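PDB 6OZE: endonuclease V from Homo sapiens, which probably cleaves RNA at inosine as a metal-ion-dependent, inosine-specific endoribonuclease. Local coordinates for residues 70-75 against 232-237; 43-48 against 77-82; 98-103 against 138-143. The protein carries 4 engineered substitutions. All coordinates share one frame; numbering follows the deposited sequence. Where two conformers were deposited one is given.

All three contacts lie around one mixed sheet. Interaction 3 is fully buried, an apolar meeting of helix 89-106 with the turn that leads into strand 142-146. Interactions 1 and 2 are only partly buried and share the outermost strand 69-78. In interaction 1 that strand offers Glu72 and Ser74 to helix 226-242; polar side chains pack there without a direct hydrogen bond, and the bonds run through Ser58. In interaction 2 Leu79, just past its end, meets Val45 and Phe47 of strand 39-47. Hydroxyls and Asp44 join interactions 1 and 2, while interactions 1 and 3 touch through Tyr71, Glu73 and Arg75 against helix 89-106. Interactions 2 and 3 come no closer than about 5 Å between nearest atoms.

Interaction 1: residues 70-75 against 232-237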
loop_
_atom_site.group_PDB
_atom_site.type_symbol
_atom_site.label_atom_id
_atom_site.label_comp_id
_atom_site.label_asym_id
_atom_site.label_seq_id
_atom_site.Cartn_x
_atom_site.Cartn_y
_atom_site.Cartn_z
ATOM N N VAL A 70 -9.210 -4.557 15.176
ATOM C CA VAL A 70 -10.606 -4.948 15.355
ATOM C C VAL A 70 -11.045 -6.051 14.399
ATOM O O VAL A 70 -12.108 -6.653 14.620
ATOM C CB VAL A 70 -11.562 -3.736 15.282
ATOM C CG1 VAL A 70 -11.264 -2.756 16.409
ATOM C CG2 VAL A 70 -11.420 -3.023 13.954
ATOM N N TYR A 71 -10.262 -6.345 13.368
ATOM C CA TYR A 71 -10.581 -7.423 12.439
ATOM C C TYR A 71 -9.286 -7.919 11.829
ATOM O O TYR A 71 -8.406 -7.117 11.505
ATOM C CB TYR A 71 -11.488 -6.928 11.304
ATOM C CG TYR A 71 -11.827 -7.990 10.276
ATOM C CD1 TYR A 71 -12.885 -8.847 10.478
ATOM C CD2 TYR A 71 -11.082 -8.122 9.109
ATOM C CE1 TYR A 71 -13.208 -9.816 9.549
ATOM C CE2 TYR A 71 -11.404 -9.107 8.163
ATOM C CZ TYR A 71 -12.462 -9.942 8.403
ATOM O OH TYR A 71 -12.805 -10.921 7.482
ATOM N N GLU A 72 -9.173 -9.231 11.655
ATOM C CA GLU A 72 -8.028 -9.770 10.938
ATOM C C GLU A 72 -8.434 -11.039 10.213
ATOM O O GLU A 72 -9.186 -11.859 10.749
ATOM C CB GLU A 72 -6.847 -10.058 11.876
ATOM C CG GLU A 72 -7.158 -10.996 13.019
ATOM C CD GLU A 72 -5.997 -11.129 13.988
ATOM O OE1 GLU A 72 -5.322 -10.111 14.257
ATOM O OE2 GLU A 72 -5.755 -12.252 14.473
ATOM N N GLU A 73 -7.949 -11.185 8.980
ATOM C CA GLU A 73 -8.180 -12.411 8.230
ATOM C C GLU A 73 -6.966 -12.682 7.360
ATOM O O GLU A 73 -6.469 -11.775 6.688
ATOM C CB GLU A 73 -9.447 -12.307 7.380
ATOM C CG GLU A 73 -9.775 -13.591 6.582
ATOM C CD GLU A 73 -10.155 -14.783 7.455
ATOM O OE1 GLU A 73 -10.570 -14.588 8.616
ATOM O OE2 GLU A 73 -10.059 -15.929 6.962
ATOM N N SER A 74 -6.493 -13.931 7.375
ATOM C CA SER A 74 -5.351 -14.345 6.566
ATOM C C SER A 74 -5.736 -15.616 5.833
ATOM O O SER A 74 -6.447 -16.461 6.386
ATOM C CB SER A 74 -4.146 -14.676 7.439
ATOM O OG SER A 74 -3.680 -13.512 8.117
ATOM N N ARG A 75 -5.280 -15.754 4.592
ATOM C CA ARG A 75 -5.577 -16.952 3.815
ATOM C C ARG A 75 -4.364 -17.334 2.987
ATOM O O ARG A 75 -3.767 -16.480 2.327
ATOM C CB ARG A 75 -6.775 -16.716 2.892
ATOM C CG ARG A 75 -8.067 -16.501 3.634
ATOM C CD ARG A 75 -9.156 -17.395 3.088
ATOM N NE ARG A 75 -10.177 -16.612 2.404
ATOM C CZ ARG A 75 -11.148 -15.961 3.030
ATOM N NH1 ARG A 75 -11.229 -16.007 4.354
ATOM N NH2 ARG A 75 -12.040 -15.266 2.335
ATOM N N ASP A 232 1.416 -7.653 7.979
ATOM C CA ASP A 232 2.625 -8.437 7.754
ATOM C C ASP A 232 2.774 -9.518 8.820
ATOM O O ASP A 232 3.087 -10.674 8.498
ATOM C CB ASP A 232 3.850 -7.524 7.741
ATOM C CG ASP A 232 5.126 -8.279 7.425
ATOM O OD1 ASP A 232 5.307 -8.688 6.257
ATOM O OD2 ASP A 232 5.944 -8.474 8.347
ATOM N N ILE A 233 2.567 -9.160 10.086
ATOM C CA ILE A 233 2.647 -10.125 11.178
ATOM C C ILE A 233 1.611 -11.219 10.993
ATOM O O ILE A 233 1.915 -12.406 11.151
ATOM C CB ILE A 233 2.488 -9.413 12.534
ATOM C CG1 ILE A 233 3.705 -8.517 12.805
ATOM C CG2 ILE A 233 2.305 -10.429 13.669
ATOM C CD1 ILE A 233 3.518 -7.539 13.944
ATOM N N CYS A 234 0.371 -10.846 10.654
ATOM C CA CYS A 234 -0.662 -11.864 10.440
ATOM C C CYS A 234 -0.253 -12.860 9.354
ATOM O O CYS A 234 -0.462 -14.076 9.500
ATOM C CB CYS A 234 -1.979 -11.189 10.057
ATOM S SG CYS A 234 -2.875 -10.519 11.459
ATOM N N SER A 235 0.309 -12.370 8.249
ATOM C CA SER A 235 0.691 -13.285 7.174
ATOM C C SER A 235 1.809 -14.217 7.621
ATOM O O SER A 235 1.779 -15.422 7.325
ATOM C CB SER A 235 1.138 -12.525 5.931
ATOM O OG SER A 235 0.056 -11.896 5.303
ATOM N N ARG A 236 2.814 -13.678 8.309
ATOM C CA ARG A 236 3.920 -14.515 8.768
ATOM C C ARG A 236 3.429 -15.573 9.742
ATOM O O ARG A 236 3.789 -16.755 9.622
ATOM C CB ARG A 236 5.011 -13.653 9.401
ATOM C CG ARG A 236 5.908 -12.989 8.368
ATOM C CD ARG A 236 7.024 -12.199 9.026
ATOM N NE ARG A 236 6.496 -11.134 9.870
ATOM C CZ ARG A 236 7.240 -10.201 10.451
ATOM N NH1 ARG A 236 8.555 -10.194 10.278
ATOM N NH2 ARG A 236 6.666 -9.271 11.199
ATOM N N GLU A 237 2.556 -15.187 10.673
ATOM C CA GLU A 237 2.026 -16.157 11.625
ATOM C C GLU A 237 1.194 -17.221 10.922
ATOM O O GLU A 237 1.264 -18.404 11.272
ATOM C CB GLU A 237 1.164 -15.463 12.677
ATOM C CG GLU A 237 1.936 -14.580 13.641
ATOM C CD GLU A 237 1.027 -13.880 14.633
ATOM O OE1 GLU A 237 -0.208 -13.912 14.435
ATOM O OE2 GLU A 237 1.547 -13.299 15.609
#
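Cys234, on helix 226-242, meets Glu72 and Ser74 of the edge strand 69-78, and no hydrogen bond spans the two segments. The packing is slight: Cys234 SG lies 3.7 Å from Glu72 OE1 and also rests against Glu72 CB. A chi1 of 57° tucks Glu72 CG in between N and C of its own backbone, and the chain then runs extended beside the thiol, its carboxylate at the exposed margin of the contact. Ser74 OG lies 3.5 Å from Cys234 CB. Small cysteine and serine side chains suit this place, since the axes of the short segments pass at 8.3 Å, with 43° between their directions.

The polar links run through the neighbouring strand 54-63. Ser74 OG is hydrogen-bonded to its Ser58 OG; Ser235, buried where the helix meets the sheet, joins the same Ser58 hydroxyl and Asp44 OD2 on strand 39-47. A short chain of hydroxyls thus ties the helix to the sheet and gives the buried Ser235 hydroxyl its partners.

Glu73 points away from the helix and forms a salt bridge with Arg75, Arg75 NH1 to Glu73 OE2 2.9 Å, whose hydrogen bond is weak, on the face where helix 89-106 packs. Alternating side chains of one strand therefore serve helices on opposite faces of the sheet, as in the RNase H-like fold to which the endonuclease V family belongs.

Interaction 2: residues 43-48 against 77-82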
loop_
_atom_site.group_PDB
_atom_site.type_symbol
_atom_site.label_atom_id
_atom_site.label_comp_id
_atom_site.label_asym_id
_atom_site.label_seq_id
_atom_site.Cartn_x
_atom_site.Cartn_y
_atom_site.Cartn_z
ATOM N N VAL A 43 -3.212 -4.170 4.319
ATOM C CA VAL A 43 -3.193 -5.391 3.508
ATOM C C VAL A 43 -1.759 -5.822 3.263
ATOM O O VAL A 43 -0.847 -4.994 3.174
ATOM C CB VAL A 43 -3.957 -5.305 2.166
ATOM C CG1 VAL A 43 -5.459 -5.220 2.392
ATOM C CG2 VAL A 43 -3.442 -4.137 1.317
ATOM N N ASP A 44 -1.573 -7.143 3.116
ATOM C CA ASP A 44 -0.259 -7.709 2.862
ATOM C C ASP A 44 -0.430 -8.961 2.028
ATOM O O ASP A 44 -1.389 -9.707 2.225
ATOM C CB ASP A 44 0.422 -8.171 4.151
ATOM C CG ASP A 44 1.717 -8.926 3.881
ATOM O OD1 ASP A 44 2.713 -8.310 3.445
ATOM O OD2 ASP A 44 1.730 -10.163 4.048
ATOM N N VAL A 45 0.514 -9.183 1.122
ATOM C CA VAL A 45 0.757 -10.492 0.532
ATOM C C VAL A 45 2.215 -10.836 0.771
ATOM O O VAL A 45 3.103 -10.027 0.476
ATOM C CB VAL A 45 0.435 -10.528 -0.973
ATOM C CG1 VAL A 45 0.748 -11.922 -1.547
ATOM C CG2 VAL A 45 -1.012 -10.188 -1.190
ATOM N N SER A 46 2.464 -12.036 1.292
ATOM C CA SER A 46 3.813 -12.490 1.593
ATOM C C SER A 46 4.007 -13.880 1.030
ATOM O O SER A 46 3.210 -14.772 1.317
ATOM C CB SER A 46 4.036 -12.556 3.106
ATOM O OG SER A 46 4.055 -11.239 3.650
ATOM N N PHE A 47 5.083 -14.075 0.275
ATOM C CA PHE A 47 5.385 -15.386 -0.274
ATOM C C PHE A 47 5.986 -16.302 0.778
ATOM O O PHE A 47 6.704 -15.867 1.686
ATOM C CB PHE A 47 6.358 -15.272 -1.442
ATOM C CG PHE A 47 5.777 -14.588 -2.622
ATOM C CD1 PHE A 47 5.839 -13.212 -2.739
ATOM C CD2 PHE A 47 5.142 -15.319 -3.608
ATOM C CE1 PHE A 47 5.292 -12.572 -3.826
ATOM C CE2 PHE A 47 4.597 -14.688 -4.694
ATOM C CZ PHE A 47 4.673 -13.307 -4.804
ATOM N N VAL A 48 5.670 -17.588 0.649
ATOM C CA VAL A 48 6.351 -18.614 1.420
ATOM C C VAL A 48 7.807 -18.674 0.987
ATOM O O VAL A 48 8.108 -18.794 -0.209
ATOM C CB VAL A 48 5.656 -19.968 1.213
ATOM C CG1 VAL A 48 6.423 -21.084 1.902
ATOM C CG2 VAL A 48 4.234 -19.870 1.731
ATOM N N VAL A 77 -2.824 -18.732 -0.318
ATOM C CA VAL A 77 -3.267 -18.611 -1.700
ATOM C C VAL A 77 -2.131 -19.041 -2.617
ATOM O O VAL A 77 -0.967 -19.091 -2.219
ATOM C CB VAL A 77 -3.699 -17.162 -2.042
ATOM C CG1 VAL A 77 -4.865 -16.717 -1.157
ATOM C CG2 VAL A 77 -2.528 -16.210 -1.882
ATOM N N SER A 78 -2.481 -19.361 -3.861
ATOM C CA SER A 78 -1.505 -19.717 -4.887
ATOM C C SER A 78 -1.523 -18.643 -5.970
ATOM O O SER A 78 -2.543 -18.466 -6.642
ATOM C CB SER A 78 -1.837 -21.073 -5.503
ATOM O OG SER A 78 -1.692 -22.112 -4.550
ATOM N N LEU A 79 -0.400 -17.942 -6.135
ATOM C CA LEU A 79 -0.277 -16.842 -7.096
ATOM C C LEU A 79 0.181 -17.435 -8.419
ATOM O O LEU A 79 1.375 -17.534 -8.705
ATOM C CB LEU A 79 0.716 -15.795 -6.600
ATOM C CG LEU A 79 0.536 -15.218 -5.194
ATOM C CD1 LEU A 79 1.309 -13.915 -5.049
ATOM C CD2 LEU A 79 -0.908 -14.980 -4.875
ATOM N N THR A 80 -0.785 -17.838 -9.240
ATOM C CA THR A 80 -0.466 -18.565 -10.459
ATOM C C THR A 80 -0.262 -17.663 -11.673
ATOM O O THR A 80 0.253 -18.135 -12.692
ATOM C CB THR A 80 -1.539 -19.624 -10.728
ATOM O OG1 THR A 80 -2.833 -19.009 -10.688
ATOM C CG2 THR A 80 -1.471 -20.720 -9.676
ATOM N N ALA A 81 -0.635 -16.391 -11.591
ATOM C CA ALA A 81 -0.344 -15.471 -12.679
ATOM C C ALA A 81 1.168 -15.284 -12.800
ATOM O O ALA A 81 1.876 -15.277 -11.790
ATOM C CB ALA A 81 -1.012 -14.120 -12.431
ATOM N N PRO A 82 1.693 -15.153 -14.016
ATOM C CA PRO A 82 3.139 -14.974 -14.172
ATOM C C PRO A 82 3.621 -13.679 -13.535
ATOM O O PRO A 82 2.886 -12.693 -13.426
ATOM C CB PRO A 82 3.336 -14.958 -15.694
ATOM C CG PRO A 82 1.973 -14.701 -16.265
ATOM C CD PRO A 82 1.005 -15.305 -15.307
#
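Phe47 and Leu79 have their CA atoms 9.0 Å apart, and Val45 and Val77 theirs at 9.3 Å, because strand 54-63 runs between strands 39-47 and 69-78 and leaves contact to the side chains alone. Leu79 follows the end of strand 69-78 as the centre of an inverse gamma turn, and its side chain turns back toward strand 39-47. A single methyl does most of the touching: Leu79 CD1 lies 3.4 Å from both Phe47 CE2 and Phe47 CZ, a close fit at an oblique slant to the ring. Val45 approaches from its own strand, its CG1 anti to the backbone N (chi1 178°) and meeting the same CD1 of Leu79 tip to tip at 4.1 Å. Leucine's length lets one methyl, CD1, reach both the ring and the valine. Ala55 of the intervening strand 54-63 and Phe95 of helix 89-106 also touch Leu79, extending the apolar patch.

On the other face of strand 39-47, Ser46 points away from Leu79, and Ser46 OG donates to Asp44 OD2 at 2.6 Å, on that oxygen's syn lone pair. The same oxygen is held by Ser235 OG of helix 226-242, which probably restrains the carboxylate's rotation. One strand thus separates two chemistries: toward Leu79 the contact has no directional bonds, so its hold must come from dispersion and the hydrophobic effect and depends on how well the shapes fit.

Interaction 3: residues 98-103 against 138-143; sequences ELVQQL and TDLPCV
With chi1 at 174° Val100 swings CG1 opposite its own N, pointing it from helix 89-106 at Leu140, whose chain leaves CA with CG beside the backbone N (chi1 -72°) and then extends so that CD1 leads. The two methyls meet tip to tip, Val100 CG1 to Leu140 CD1 at 4.1 Å. Thr138 contributes its methyl as well: Thr138 CG2 comes within 4.3 Å of Val100 CG1, while OG1 is turned back to its own helix and hydrogen-bonded to Leu134 O. Threonine suits this last turn because one branch can pack against the valine while the other satisfies itself on a main-chain carbonyl.

Helix 130-138 ends in a Schellman motif, with Asp139 (phi 51°) as C-prime, Leu140 N bonded to Gly135 O and Asp139 N to Val136 O. Leu140 N also makes a weak bond to Thr138 OG1, 3.3 Å long and bent to 132°. The turn leads the chain into strand 142-146, which lies parallel beside strand 115-118, so helix 130-138 is the helix of a beta-alpha-beta crossover within the RNase H-like fold. Val100 therefore touches the last residue of that helix and the turn that leads into the next strand. A beta-branched valine is short and stiff, which fits it to a site where the CA atoms of Val100 and Thr138 are just 7.7 Å apart.

Leu99 and Leu103 of the same helix face strands 54-63 and 69-78 instead, and Leu140 rests on Leu115 and Met111. Asp139, at the exposed corner of the turn, directs OD1 to His205 NE2 in a hydrogen bond, while Arg104 NH2 reaches Thr138 O weakly from helix 89-106.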
loop_
_atom_site.group_PDB
_atom_site.type_symbol
_atom_site.label_atom_id
_atom_site.label_comp_id
_atom_site.label_asym_id
_atom_site.label_seq_id
_atom_site.Cartn_x
_atom_site.Cartn_y
_atom_site.Cartn_z
ATOM N N GLU A 98 -10.810 -10.224 -2.718
ATOM C CA GLU A 98 -11.688 -11.226 -2.127
ATOM C C GLU A 98 -11.785 -11.076 -0.611
ATOM O O GLU A 98 -12.857 -11.284 -0.026
ATOM C CB GLU A 98 -11.185 -12.625 -2.484
ATOM C CG GLU A 98 -12.128 -13.735 -2.107
ATOM C CD GLU A 98 -13.370 -13.770 -2.985
ATOM O OE1 GLU A 98 -13.340 -13.187 -4.090
ATOM O OE2 GLU A 98 -14.371 -14.384 -2.563
ATOM N N LEU A 99 -10.672 -10.741 0.045
ATOM C CA LEU A 99 -10.728 -10.534 1.490
ATOM C C LEU A 99 -11.582 -9.323 1.841
ATOM O O LEU A 99 -12.349 -9.361 2.810
ATOM C CB LEU A 99 -9.319 -10.352 2.063
ATOM C CG LEU A 99 -8.425 -11.597 2.013
ATOM C CD1 LEU A 99 -6.994 -11.219 2.459
ATOM C CD2 LEU A 99 -8.995 -12.691 2.880
ATOM N N VAL A 100 -11.454 -8.239 1.072
ATOM C CA VAL A 100 -12.257 -7.048 1.345
ATOM C C VAL A 100 -13.736 -7.347 1.148
ATOM O O VAL A 100 -14.582 -6.954 1.961
ATOM C CB VAL A 100 -11.778 -5.872 0.473
ATOM C CG1 VAL A 100 -12.700 -4.667 0.653
ATOM C CG2 VAL A 100 -10.350 -5.509 0.828
ATOM N N GLN A 101 -14.075 -8.078 0.077
ATOM C CA GLN A 101 -15.478 -8.396 -0.160
ATOM C C GLN A 101 -16.039 -9.313 0.920
ATOM O O GLN A 101 -17.179 -9.126 1.367
ATOM C CB GLN A 101 -15.677 -8.993 -1.553
ATOM C CG GLN A 101 -17.152 -9.136 -1.930
ATOM C CD GLN A 101 -17.872 -7.793 -1.968
ATOM O OE1 GLN A 101 -17.267 -6.756 -2.245
ATOM N NE2 GLN A 101 -19.170 -7.810 -1.682
ATOM N N GLN A 102 -15.261 -10.307 1.362
ATOM C CA GLN A 102 -15.699 -11.135 2.480
ATOM C C GLN A 102 -16.044 -10.278 3.694
ATOM O O GLN A 102 -17.084 -10.474 4.337
ATOM C CB GLN A 102 -14.619 -12.154 2.848
ATOM C CG GLN A 102 -14.923 -12.875 4.158
ATOM C CD GLN A 102 -13.739 -13.637 4.722
ATOM O OE1 GLN A 102 -12.600 -13.440 4.302
ATOM N NE2 GLN A 102 -14.006 -14.514 5.686
ATOM N N LEU A 103 -15.180 -9.320 4.018
ATOM C CA LEU A 103 -15.467 -8.416 5.128
ATOM C C LEU A 103 -16.741 -7.617 4.864
ATOM O O LEU A 103 -17.604 -7.500 5.739
ATOM C CB LEU A 103 -14.271 -7.491 5.348
ATOM C CG LEU A 103 -14.452 -6.483 6.487
ATOM C CD1 LEU A 103 -14.786 -7.204 7.790
ATOM C CD2 LEU A 103 -13.202 -5.614 6.624
ATOM N N THR A 138 -11.793 -1.803 -5.431
ATOM C CA THR A 138 -12.604 -1.747 -4.215
ATOM C C THR A 138 -13.383 -0.445 -4.088
ATOM O O THR A 138 -14.322 -0.383 -3.285
ATOM C CB THR A 138 -11.733 -1.883 -2.964
ATOM O OG1 THR A 138 -10.796 -0.803 -2.910
ATOM C CG2 THR A 138 -10.979 -3.211 -2.963
ATOM N N ASP A 139 -13.020 0.580 -4.872
ATOM C CA ASP A 139 -13.510 1.954 -4.699
ATOM C C ASP A 139 -13.340 2.435 -3.261
ATOM O O ASP A 139 -14.242 3.024 -2.670
ATOM C CB ASP A 139 -14.945 2.133 -5.177
ATOM C CG ASP A 139 -15.259 3.577 -5.520
ATOM O OD1 ASP A 139 -14.320 4.325 -5.886
ATOM O OD2 ASP A 139 -16.439 3.962 -5.413
ATOM N N LEU A 140 -12.181 2.148 -2.688
ATOM C CA LEU A 140 -11.856 2.634 -1.362
ATOM C C LEU A 140 -10.654 3.561 -1.448
ATOM O O LEU A 140 -9.762 3.354 -2.276
ATOM C CB LEU A 140 -11.492 1.479 -0.425
ATOM C CG LEU A 140 -12.608 0.552 0.057
ATOM C CD1 LEU A 140 -11.998 -0.600 0.849
ATOM C CD2 LEU A 140 -13.621 1.329 0.898
ATOM N N PRO A 141 -10.603 4.593 -0.613
ATOM C CA PRO A 141 -9.360 5.348 -0.466
ATOM C C PRO A 141 -8.219 4.400 -0.142
ATOM O O PRO A 141 -8.336 3.523 0.722
ATOM C CB PRO A 141 -9.663 6.282 0.709
ATOM C CG PRO A 141 -11.159 6.488 0.632
ATOM C CD PRO A 141 -11.684 5.122 0.240
ATOM N N CYS A 142 -7.123 4.522 -0.892
ATOM C CA CYS A 142 -5.981 3.640 -0.706
ATOM C C CYS A 142 -4.693 4.435 -0.814
ATOM O O CYS A 142 -4.577 5.327 -1.659
ATOM C CB CYS A 142 -5.928 2.533 -1.766
ATOM S SG CYS A 142 -7.057 1.152 -1.518
ATOM N N VAL A 143 -3.732 4.079 0.034
ATOM C CA VAL A 143 -2.412 4.698 0.078
ATOM C C VAL A 143 -1.372 3.613 -0.163
ATOM O O VAL A 143 -1.410 2.554 0.484
ATOM C CB VAL A 143 -2.176 5.339 1.452
ATOM C CG1 VAL A 143 -0.749 5.910 1.542
ATOM C CG2 VAL A 143 -3.222 6.405 1.711
#